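Local coordinates for protein alcohol dehydrogenase (Aeropyrum pernix, PDB 1H2B) that probably oxidises alcohols with NAD+ as a zinc-containing dehydrogenase, binding the dinucleotide and zinc ions, at residues Lys178-Ala181 and Arg182-Pro186; Met141-His145 and Arg146-Lys150; Gly199-Ala202 and Val203-Lys207; Val313-His316 and Glu317-Leu321. All blocks are in the same frame, centred on the assembly; numbering follows the deposited sequence. Where two conformers were deposited one is given.

Contact 1 (Lys178-Ala181 and Arg182-Pro186); sequences KKAA and RTLYP
Leu184 folds back over the last turn of the helix, so that its CD1 lies 4.0 Å from Ala180 CB and its CG 3.4 Å from Ala180 O. This is the tightly packed side, and Val257 of strand 255-260 covers both residues. Three backbone bonds of the i+3 kind run beside it: Arg182 N to Lys179 O, Thr183 N to Ala180 O, and Leu184 N to Ala181 O, the last at 3.1 Å and 166°. This spacing is expected where the chain tightens from an alpha-helix, and Ala181 to Leu184 forms a type I beta turn. It ends helix 166-181 and leads toward strand 189-193, the first strand in sequence of the Rossmann-type parallel sheet. On the looser side, exposed Arg182 runs alongside Lys179, its bend at chi3 (54°) turning the guanidinium back so that Lys179 CG meets its edge in plane, 4.0 Å from Arg182 NH1. The two charged ends stay apart, Lys179 NZ lying 5.9 Å from Arg182 NH1. That ammonium bonds to Ser307 OG and forms a salt bridge with Glu301 of a neighbouring subunit, whose Arg182 packs against this one.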
loop_
_atom_site.group_PDB
_atom_site.type_symbol
_atom_site.label_atom_id
_atom_site.label_comp_id
_atom_site.label_asym_id
_atom_site.label_seq_id
_atom_site.Cartn_x
_atom_site.Cartn_y
_atom_site.Cartn_z
ATOM N N LYS B 178 12.100 5.156 4.242
ATOM C CA LYS B 178 11.081 4.254 3.630
ATOM C C LYS B 178 9.688 4.758 3.882
ATOM O O LYS B 178 8.859 4.806 2.945
ATOM C CB LYS B 178 11.210 2.840 4.170
ATOM C CG LYS B 178 12.484 2.165 3.750
ATOM C CD LYS B 178 12.348 0.645 3.871
ATOM C CE LYS B 178 12.810 -0.032 2.610
ATOM N NZ LYS B 178 12.372 -1.461 2.393
ATOM N N LYS B 179 9.378 5.159 5.121
ATOM C CA LYS B 179 8.069 5.747 5.389
ATOM C C LYS B 179 7.835 6.986 4.508
ATOM O O LYS B 179 6.803 7.110 3.839
ATOM C CB LYS B 179 7.918 6.163 6.868
ATOM C CG LYS B 179 7.819 5.018 7.865
ATOM C CD LYS B 179 7.601 5.656 9.221
ATOM C CE LYS B 179 7.171 4.632 10.248
ATOM N NZ LYS B 179 8.202 3.602 10.420
ATOM N N ALA B 180 8.827 7.866 4.435
ATOM C CA ALA B 180 8.714 9.102 3.666
ATOM C C ALA B 180 8.431 8.815 2.203
ATOM O O ALA B 180 7.612 9.524 1.599
ATOM C CB ALA B 180 9.996 9.935 3.801
ATOM N N ALA B 181 9.151 7.850 1.633
ATOM C CA ALA B 181 9.161 7.603 0.189
ATOM C C ALA B 181 7.757 7.257 -0.306
ATOM O O ALA B 181 7.406 7.555 -1.468
ATOM C CB ALA B 181 10.075 6.546 -0.136
ATOM N N ARG B 182 6.930 6.725 0.593
ATOM C CA ARG B 182 5.599 6.226 0.187
ATOM C C ARG B 182 4.699 7.311 -0.426
ATOM O O ARG B 182 3.725 6.999 -1.174
ATOM C CB ARG B 182 4.896 5.622 1.416
ATOM C CG ARG B 182 5.480 4.269 1.763
ATOM C CD ARG B 182 5.308 3.904 3.232
ATOM N NE ARG B 182 3.912 3.989 3.659
ATOM C CZ ARG B 182 3.518 4.117 4.927
ATOM N NH1 ARG B 182 4.447 4.208 5.904
ATOM N NH2 ARG B 182 2.196 4.164 5.212
ATOM N N THR B 183 4.959 8.570 -0.105
ATOM C CA THR B 183 4.165 9.664 -0.640
ATOM C C THR B 183 4.999 10.765 -1.329
ATOM O O THR B 183 4.536 11.898 -1.502
ATOM C CB THR B 183 3.303 10.322 0.426
ATOM O OG1 THR B 183 4.118 10.801 1.520
ATOM C CG2 THR B 183 2.314 9.316 1.054
ATOM N N LEU B 184 6.242 10.461 -1.634
ATOM C CA LEU B 184 7.094 11.455 -2.291
ATOM C C LEU B 184 7.033 11.111 -3.785
ATOM O O LEU B 184 6.646 10.004 -4.147
ATOM C CB LEU B 184 8.536 11.429 -1.713
ATOM C CG LEU B 184 8.544 12.104 -0.330
ATOM C CD1 LEU B 184 9.940 11.895 0.310
ATOM C CD2 LEU B 184 8.182 13.620 -0.338
ATOM N N TYR B 185 7.273 12.112 -4.606
ATOM C CA TYR B 185 7.154 11.954 -6.067
ATOM C C TYR B 185 7.985 13.087 -6.640
ATOM O O TYR B 185 8.342 14.004 -5.892
ATOM C CB TYR B 185 5.695 12.082 -6.454
ATOM C CG TYR B 185 5.026 13.341 -5.949
ATOM C CD1 TYR B 185 5.144 14.544 -6.620
ATOM C CD2 TYR B 185 4.231 13.309 -4.787
ATOM C CE1 TYR B 185 4.524 15.705 -6.148
ATOM C CE2 TYR B 185 3.612 14.441 -4.323
ATOM C CZ TYR B 185 3.755 15.640 -5.011
ATOM O OH TYR B 185 3.148 16.785 -4.552
ATOM N N PRO B 186 8.319 13.094 -7.946
ATOM C CA PRO B 186 9.079 14.217 -8.505
ATOM C C PRO B 186 8.379 15.564 -8.375
ATOM O O PRO B 186 7.214 15.699 -8.783
ATOM C CB PRO B 186 9.252 13.838 -10.008
ATOM C CG PRO B 186 9.065 12.297 -10.019
ATOM C CD PRO B 186 8.008 12.057 -8.955
#

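Contact 2 (Met141-His145 and Arg146-Lys150); sequences MRTSH and RSVIK
With chi1 at 73°, His145 has CG between its own backbone N and carbonyl carbon, which folds the imidazole over the start of Arg146; Ser144, with OG opposite its backbone N (chi1 168°), brings its hydroxyl forward to the same peptide. Arg146 N consequently lies over one face of the His145 ring while donating to Ser144 OG at 3.0 Å. The aliphatic part of Arg146 covers the same ring: its CG stands 4.0 Å from the centroid of the His145 ring, a CH-pi contact displaced toward the rim. The guanidinium, beyond a bend at chi3, is turned almost perpendicular to the imidazole, the planes being 85° apart. Asp43 OD2 holds the ring through His145 ND1, which should limit its rotation. Behind this pair the backbone closes in two short steps, Ser147 N to Ser144 O at 2.9 Å and Val148 N to His145 O at 3.1 Å. Ser147 CB approaches Thr143 OG1 to 3.6 Å, while Ser147 OG bonds to Ala106 O. The two successive i+3 bonds make a short 3-10 segment, and Ser144 OG accepting from Arg146 N makes an ST turn at its start. This link joins strand 140-143 to strand 148-150 in the GroES-like domain, and the side chains of Arg146 and Cys115, at the second zinc site, approach to about 4 Å between nearest atoms.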
loop_
_atom_site.group_PDB
_atom_site.type_symbol
_atom_site.label_atom_id
_atom_site.label_comp_id
_atom_site.label_asym_id
_atom_site.label_seq_id
_atom_site.Cartn_x
_atom_site.Cartn_y
_atom_site.Cartn_z
ATOM N N MET B 141 31.021 -7.896 23.940
ATOM C CA MET B 141 29.595 -7.754 24.211
ATOM C C MET B 141 28.870 -9.000 23.753
ATOM O O MET B 141 29.156 -9.518 22.690
ATOM C CB MET B 141 29.027 -6.539 23.427
ATOM C CG MET B 141 27.609 -6.221 23.849
ATOM S SD MET B 141 26.825 -4.998 22.692
ATOM C CE MET B 141 26.005 -6.207 21.588
ATOM N N ARG B 142 27.951 -9.481 24.588
ATOM C CA ARG B 142 27.062 -10.572 24.212
ATOM C C ARG B 142 25.811 -10.099 23.477
ATOM O O ARG B 142 25.268 -8.980 23.730
ATOM C CB ARG B 142 26.751 -11.472 25.416
ATOM C CG ARG B 142 25.881 -10.862 26.504
ATOM C CD ARG B 142 25.672 -11.787 27.693
ATOM N NE ARG B 142 24.589 -11.304 28.536
ATOM C CZ ARG B 142 23.952 -12.072 29.424
ATOM N NH1 ARG B 142 24.325 -13.345 29.616
ATOM N NH2 ARG B 142 22.956 -11.570 30.166
ATOM N N THR B 143 25.354 -10.958 22.561
ATOM C CA THR B 143 24.168 -10.653 21.779
ATOM C C THR B 143 23.565 -11.957 21.291
ATOM O O THR B 143 24.063 -13.014 21.680
ATOM C CB THR B 143 24.532 -9.661 20.638
ATOM O OG1 THR B 143 23.321 -9.279 19.988
ATOM C CG2 THR B 143 25.401 -10.304 19.560
ATOM N N SER B 144 22.551 -11.874 20.415
ATOM C CA SER B 144 21.903 -13.062 19.823
ATOM C C SER B 144 22.364 -13.208 18.380
ATOM O O SER B 144 22.587 -12.240 17.664
ATOM C CB SER B 144 20.396 -12.915 19.821
ATOM O OG SER B 144 19.794 -13.932 18.992
ATOM N N HIS B 145 22.509 -14.461 17.917
ATOM C CA HIS B 145 22.852 -14.680 16.521
ATOM C C HIS B 145 21.785 -14.056 15.607
ATOM O O HIS B 145 22.125 -13.681 14.479
ATOM C CB HIS B 145 22.990 -16.204 16.199
ATOM C CG HIS B 145 21.686 -16.922 16.145
ATOM N ND1 HIS B 145 21.092 -17.476 17.255
ATOM C CD2 HIS B 145 20.832 -17.153 15.110
ATOM C CE1 HIS B 145 19.929 -18.008 16.919
ATOM N NE2 HIS B 145 19.756 -17.838 15.623
ATOM N N ARG B 146 20.559 -13.910 16.121
ATOM C CA ARG B 146 19.471 -13.297 15.338
ATOM C C ARG B 146 19.757 -11.808 15.063
ATOM O O ARG B 146 19.135 -11.229 14.169
ATOM C CB ARG B 146 18.112 -13.427 16.009
ATOM C CG ARG B 146 17.609 -14.862 15.964
ATOM C CD ARG B 146 16.206 -14.986 16.530
ATOM N NE ARG B 146 15.259 -14.874 15.423
ATOM C CZ ARG B 146 14.488 -13.824 15.185
ATOM N NH1 ARG B 146 14.509 -12.776 15.989
ATOM N NH2 ARG B 146 13.679 -13.830 14.143
ATOM N N SER B 147 20.681 -11.207 15.801
ATOM C CA SER B 147 20.980 -9.778 15.640
ATOM C C SER B 147 22.159 -9.570 14.715
ATOM O O SER B 147 22.528 -8.451 14.403
ATOM C CB SER B 147 21.330 -9.156 17.024
ATOM O OG SER B 147 20.315 -9.422 17.965
ATOM N N VAL B 148 22.824 -10.669 14.325
ATOM C CA VAL B 148 24.055 -10.545 13.568
ATOM C C VAL B 148 23.852 -10.494 12.053
ATOM O O VAL B 148 23.110 -11.313 11.490
ATOM C CB VAL B 148 24.983 -11.756 13.880
ATOM C CG1 VAL B 148 26.257 -11.748 13.020
ATOM C CG2 VAL B 148 25.386 -11.706 15.324
ATOM N N ILE B 149 24.547 -9.562 11.416
ATOM C CA ILE B 149 24.687 -9.565 9.955
ATOM C C ILE B 149 26.166 -9.661 9.646
ATOM O O ILE B 149 26.962 -8.823 10.071
ATOM C CB ILE B 149 24.069 -8.311 9.334
ATOM C CG1 ILE B 149 22.561 -8.426 9.446
ATOM C CG2 ILE B 149 24.512 -8.211 7.840
ATOM C CD1 ILE B 149 21.885 -7.178 8.951
ATOM N N LYS B 150 26.527 -10.708 8.900
ATOM C CA LYS B 150 27.904 -10.903 8.483
ATOM C C LYS B 150 28.297 -9.955 7.361
ATOM O O LYS B 150 27.542 -9.744 6.400
ATOM C CB LYS B 150 28.070 -12.349 7.992
ATOM C CG LYS B 150 28.130 -13.306 9.081
ATOM C CD LYS B 150 28.257 -14.741 8.552
ATOM C CE LYS B 150 29.626 -15.013 8.006
ATOM N NZ LYS B 150 29.623 -16.418 7.445
#

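Contact 3 (Gly199-Ala202 and Val203-Lys207); sequences GHIA and VQLLK
Regular alpha-helical i+4 bonds carry the backbone from Gly199-Ala202 into Val203-Lys207: Val203 N to Gly199 O at 2.9 Å, Leu205 N to Ile201 O at 2.9 Å, and Leu206 N to Ala202 O at 2.8 Å. Among the side chains, Ile201 and Leu205 run alongside each other one turn apart and point the same way, with Ile201 CG2 3.8 Å from Leu205 CD1. The branch that touches is the one placed opposite the backbone N of Ile201 by chi1 of -59°. His200 and Gln204 form a second side-by-side pair, also pointing the same way, with ring and amide planes 36° apart. Gln204 NE2 reaches back to His200 O in a weak bond of 3.3 Å, and it also donates to Arg328 O, so the amide links the helix to the loop between helix 312-323 and strand 331-335. His200 is fixed at both nitrogens, ND1 by Gly196 O and NE2 by Glu330 N, while Ile201 CG1 lies over one ring face, 3.7 Å above its plane. Gly199 is the last glycine of what appears to be the GxGxxG turn, its nearest atoms about 6 Å from the bound dinucleotide. Within the beta-alpha-beta unit, Ala202, Val203 and Leu206 pack on strand 189-193; Ile201, Ala202 and Leu205 contact helix 166-181, so that Ala202 touches both, and Leu205 also meets helix 312-323.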
loop_
_atom_site.group_PDB
_atom_site.type_symbol
_atom_site.label_atom_id
_atom_site.label_comp_id
_atom_site.label_asym_id
_atom_site.label_seq_id
_atom_site.Cartn_x
_atom_site.Cartn_y
_atom_site.Cartn_z
ATOM N N GLY B 199 20.571 12.392 10.824
ATOM C CA GLY B 199 20.126 13.253 9.756
ATOM C C GLY B 199 21.034 13.294 8.531
ATOM O O GLY B 199 20.517 13.363 7.412
ATOM N N HIS B 200 22.352 13.295 8.729
ATOM C CA HIS B 200 23.244 13.360 7.574
ATOM C C HIS B 200 23.166 12.090 6.749
ATOM O O HIS B 200 23.324 12.119 5.521
ATOM C CB HIS B 200 24.670 13.723 8.003
ATOM C CG HIS B 200 25.518 12.536 8.330
ATOM N ND1 HIS B 200 25.445 11.895 9.539
ATOM C CD2 HIS B 200 26.493 11.903 7.618
ATOM C CE1 HIS B 200 26.309 10.892 9.558
ATOM N NE2 HIS B 200 26.972 10.885 8.409
ATOM N N ILE B 201 22.815 10.967 7.393
ATOM C CA ILE B 201 22.536 9.755 6.652
ATOM C C ILE B 201 21.230 9.891 5.920
ATOM O O ILE B 201 21.118 9.545 4.746
ATOM C CB ILE B 201 22.536 8.517 7.598
ATOM C CG1 ILE B 201 23.922 8.425 8.271
ATOM C CG2 ILE B 201 22.252 7.248 6.794
ATOM C CD1 ILE B 201 24.036 7.294 9.326
ATOM N N ALA B 202 20.219 10.450 6.598
ATOM C CA ALA B 202 18.913 10.612 5.947
ATOM C C ALA B 202 18.999 11.490 4.690
ATOM O O ALA B 202 18.319 11.205 3.713
ATOM C CB ALA B 202 17.879 11.166 6.929
ATOM N N VAL B 203 19.845 12.525 4.704
ATOM C CA VAL B 203 19.994 13.357 3.490
ATOM C C VAL B 203 20.404 12.481 2.316
ATOM O O VAL B 203 19.799 12.564 1.239
ATOM C CB VAL B 203 21.056 14.490 3.677
ATOM C CG1 VAL B 203 21.390 15.190 2.301
ATOM C CG2 VAL B 203 20.579 15.518 4.700
ATOM N N GLN B 204 21.418 11.637 2.523
ATOM C CA GLN B 204 21.882 10.743 1.470
ATOM C C GLN B 204 20.801 9.763 1.041
ATOM O O GLN B 204 20.596 9.510 -0.137
ATOM C CB GLN B 204 23.096 9.933 1.937
ATOM C CG GLN B 204 24.274 10.786 2.337
ATOM C CD GLN B 204 25.373 9.941 2.930
ATOM O OE1 GLN B 204 25.961 9.089 2.223
ATOM N NE2 GLN B 204 25.620 10.102 4.231
ATOM N N LEU B 205 20.101 9.197 2.005
ATOM C CA LEU B 205 19.085 8.234 1.661
ATOM C C LEU B 205 17.902 8.834 0.911
ATOM O O LEU B 205 17.362 8.168 0.060
ATOM C CB LEU B 205 18.600 7.516 2.934
ATOM C CG LEU B 205 19.660 6.653 3.607
ATOM C CD1 LEU B 205 19.100 6.094 4.920
ATOM C CD2 LEU B 205 20.024 5.482 2.710
ATOM N N LEU B 206 17.505 10.058 1.252
ATOM C CA LEU B 206 16.417 10.734 0.536
ATOM C C LEU B 206 16.817 10.897 -0.945
ATOM O O LEU B 206 15.975 10.747 -1.832
ATOM C CB LEU B 206 16.045 12.055 1.181
ATOM C CG LEU B 206 15.305 11.973 2.548
ATOM C CD1 LEU B 206 15.378 13.299 3.299
ATOM C CD2 LEU B 206 13.833 11.541 2.220
ATOM N N LYS B 207 18.096 11.153 -1.207
ATOM C CA LYS B 207 18.516 11.258 -2.617
ATOM C C LYS B 207 18.571 9.942 -3.396
ATOM O O LYS B 207 18.390 9.933 -4.627
ATOM C CB LYS B 207 19.887 11.955 -2.692
ATOM C CG LYS B 207 19.894 13.399 -2.194
ATOM C CD LYS B 207 18.977 14.330 -2.988
ATOM C CE LYS B 207 19.409 14.421 -4.446
ATOM N NZ LYS B 207 18.713 15.535 -5.139
#

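Contact 4 (Val313-His316 and Glu317-Leu321); sequences VELH and ELVTL
Glu317 OE1 is gripped from helix 166-181 by two groups, a salt bridge from Lys178 NZ and a hydrogen bond from Tyr174 OH, while the other oxygen of the same carboxylate, OE2, rests 3.4 Å from Val313 CG1. The Lys178 ammonium and the Tyr174 hydroxyl would together be expected to favour the ionised form of this buried acid. Glu317 CG lies opposite the carbonyl carbon (chi1 -67°), and the extended chain beyond it passes back along the previous turn, CG coming within 3.4 Å of Val313 O. The backbone N of Glu317 donates to that same carbonyl at 2.9 Å and 166°. Leu318 N to Glu314 O and Val319 N to Leu315 O repeat the i+4 pattern. His316 O receives Thr320 N at 3.0 Å, and Thr320 OG1 also lies 3.2 Å from His316 O, where a bond is possible but not settled. Leu315 CD1 and Val319 CG2 touch at 4.2 Å, their side chains meeting at a slant. Glu314 is held separately, OE1 by Asn311 N and by a salt bridge to Arg175, so two acids one turn apart are tied to the same neighbouring helix. Helix 312-323 therefore lies beside helix 166-181, with Leu318 and Leu321 on helix 197-209, while Glu317, Thr320 and Leu321 face the second subunit and Val313 and His316 the fourth.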
loop_
_atom_site.group_PDB
_atom_site.type_symbol
_atom_site.label_atom_id
_atom_site.label_comp_id
_atom_site.label_asym_id
_atom_site.label_seq_id
_atom_site.Cartn_x
_atom_site.Cartn_y
_atom_site.Cartn_z
ATOM N N VAL B 313 15.495 -6.981 8.276
ATOM C CA VAL B 313 15.566 -6.884 6.812
ATOM C C VAL B 313 16.014 -5.481 6.375
ATOM O O VAL B 313 16.835 -5.326 5.463
ATOM C CB VAL B 313 14.247 -7.330 6.154
ATOM C CG1 VAL B 313 14.174 -6.919 4.685
ATOM C CG2 VAL B 313 14.099 -8.865 6.323
ATOM N N GLU B 314 15.491 -4.467 7.043
ATOM C CA GLU B 314 15.890 -3.080 6.751
ATOM C C GLU B 314 17.392 -2.863 7.014
ATOM O O GLU B 314 18.059 -2.196 6.228
ATOM C CB GLU B 314 15.053 -2.112 7.598
ATOM C CG GLU B 314 13.641 -2.041 7.019
ATOM C CD GLU B 314 12.609 -1.372 7.928
ATOM O OE1 GLU B 314 12.811 -1.299 9.162
ATOM O OE2 GLU B 314 11.576 -0.936 7.364
ATOM N N LEU B 315 17.945 -3.447 8.090
ATOM C CA LEU B 315 19.392 -3.304 8.321
ATOM C C LEU B 315 20.148 -3.996 7.174
ATOM O O LEU B 315 21.139 -3.446 6.675
ATOM C CB LEU B 315 19.819 -3.922 9.670
ATOM C CG LEU B 315 21.306 -3.730 9.984
ATOM C CD1 LEU B 315 21.816 -2.285 9.969
ATOM C CD2 LEU B 315 21.512 -4.459 11.326
ATOM N N HIS B 316 19.653 -5.153 6.749
ATOM C CA HIS B 316 20.306 -5.837 5.638
ATOM C C HIS B 316 20.291 -5.001 4.368
ATOM O O HIS B 316 21.308 -4.903 3.679
ATOM C CB HIS B 316 19.586 -7.169 5.394
ATOM C CG HIS B 316 20.330 -8.059 4.468
ATOM N ND1 HIS B 316 21.322 -8.917 4.895
ATOM C CD2 HIS B 316 20.283 -8.165 3.126
ATOM C CE1 HIS B 316 21.834 -9.537 3.844
ATOM N NE2 HIS B 316 21.219 -9.096 2.761
ATOM N N GLU B 317 19.133 -4.410 4.025
ATOM C CA GLU B 317 19.069 -3.522 2.868
ATOM C C GLU B 317 20.017 -2.332 2.970
ATOM O O GLU B 317 20.657 -1.932 2.012
ATOM C CB GLU B 317 17.643 -2.993 2.704
ATOM C CG GLU B 317 16.696 -4.144 2.319
ATOM C CD GLU B 317 15.231 -3.787 2.321
ATOM O OE1 GLU B 317 14.873 -2.615 2.532
ATOM O OE2 GLU B 317 14.413 -4.697 2.101
ATOM N N LEU B 318 20.084 -1.720 4.156
ATOM C CA LEU B 318 20.952 -0.588 4.330
ATOM C C LEU B 318 22.433 -0.969 4.202
ATOM O O LEU B 318 23.193 -0.237 3.586
ATOM C CB LEU B 318 20.624 0.095 5.694
ATOM C CG LEU B 318 21.591 1.216 6.034
ATOM C CD1 LEU B 318 21.501 2.466 5.134
ATOM C CD2 LEU B 318 21.341 1.576 7.498
ATOM N N VAL B 319 22.829 -2.111 4.793
ATOM C CA VAL B 319 24.170 -2.600 4.649
ATOM C C VAL B 319 24.483 -2.795 3.147
ATOM O O VAL B 319 25.572 -2.450 2.723
ATOM C CB VAL B 319 24.359 -3.874 5.427
ATOM C CG1 VAL B 319 25.716 -4.565 5.041
ATOM C CG2 VAL B 319 24.369 -3.557 6.909
ATOM N N THR B 320 23.526 -3.327 2.390
ATOM C CA THR B 320 23.713 -3.460 0.944
ATOM C C THR B 320 24.015 -2.107 0.271
ATOM O O THR B 320 24.983 -1.965 -0.498
ATOM C CB THR B 320 22.487 -4.103 0.322
ATOM O OG1 THR B 320 22.376 -5.469 0.767
ATOM C CG2 THR B 320 22.684 -4.131 -1.247
ATOM N N LEU B 321 23.231 -1.066 0.572
ATOM C CA LEU B 321 23.486 0.257 0.027
ATOM C C LEU B 321 24.891 0.765 0.387
ATOM O O LEU B 321 25.576 1.376 -0.426
ATOM C CB LEU B 321 22.474 1.260 0.610
ATOM C CG LEU B 321 21.119 1.397 -0.022
ATOM C CD1 LEU B 321 20.354 2.491 0.741
ATOM C CD2 LEU B 321 21.229 1.741 -1.532
#

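How the contacts relate
Along the chain the order is contact 2, contact 1, contact 3, contact 4. Contact 2 belongs to the GroES-like domain, and its centre is 31 Å from that of contact 1, with nearest atoms about 13 Å apart. Contact 4 is the common neighbour: helix 312-323 is joined to contact 1 by the Lys178-Glu317 salt bridge, and touches contact 2 through Ile149 CD1 and Leu315 CD2 (3.6 Å) and contact 3 through Leu205 CD2 and Leu321 CD1 (3.6 Å). Contacts 1 and 3, whose centres lie 13 Å apart, flank strand 189-193 in sequence. One helix thus packs against both the cofactor-binding part and the GroES-like part, and contacts 1 and 4 both meet the second subunit.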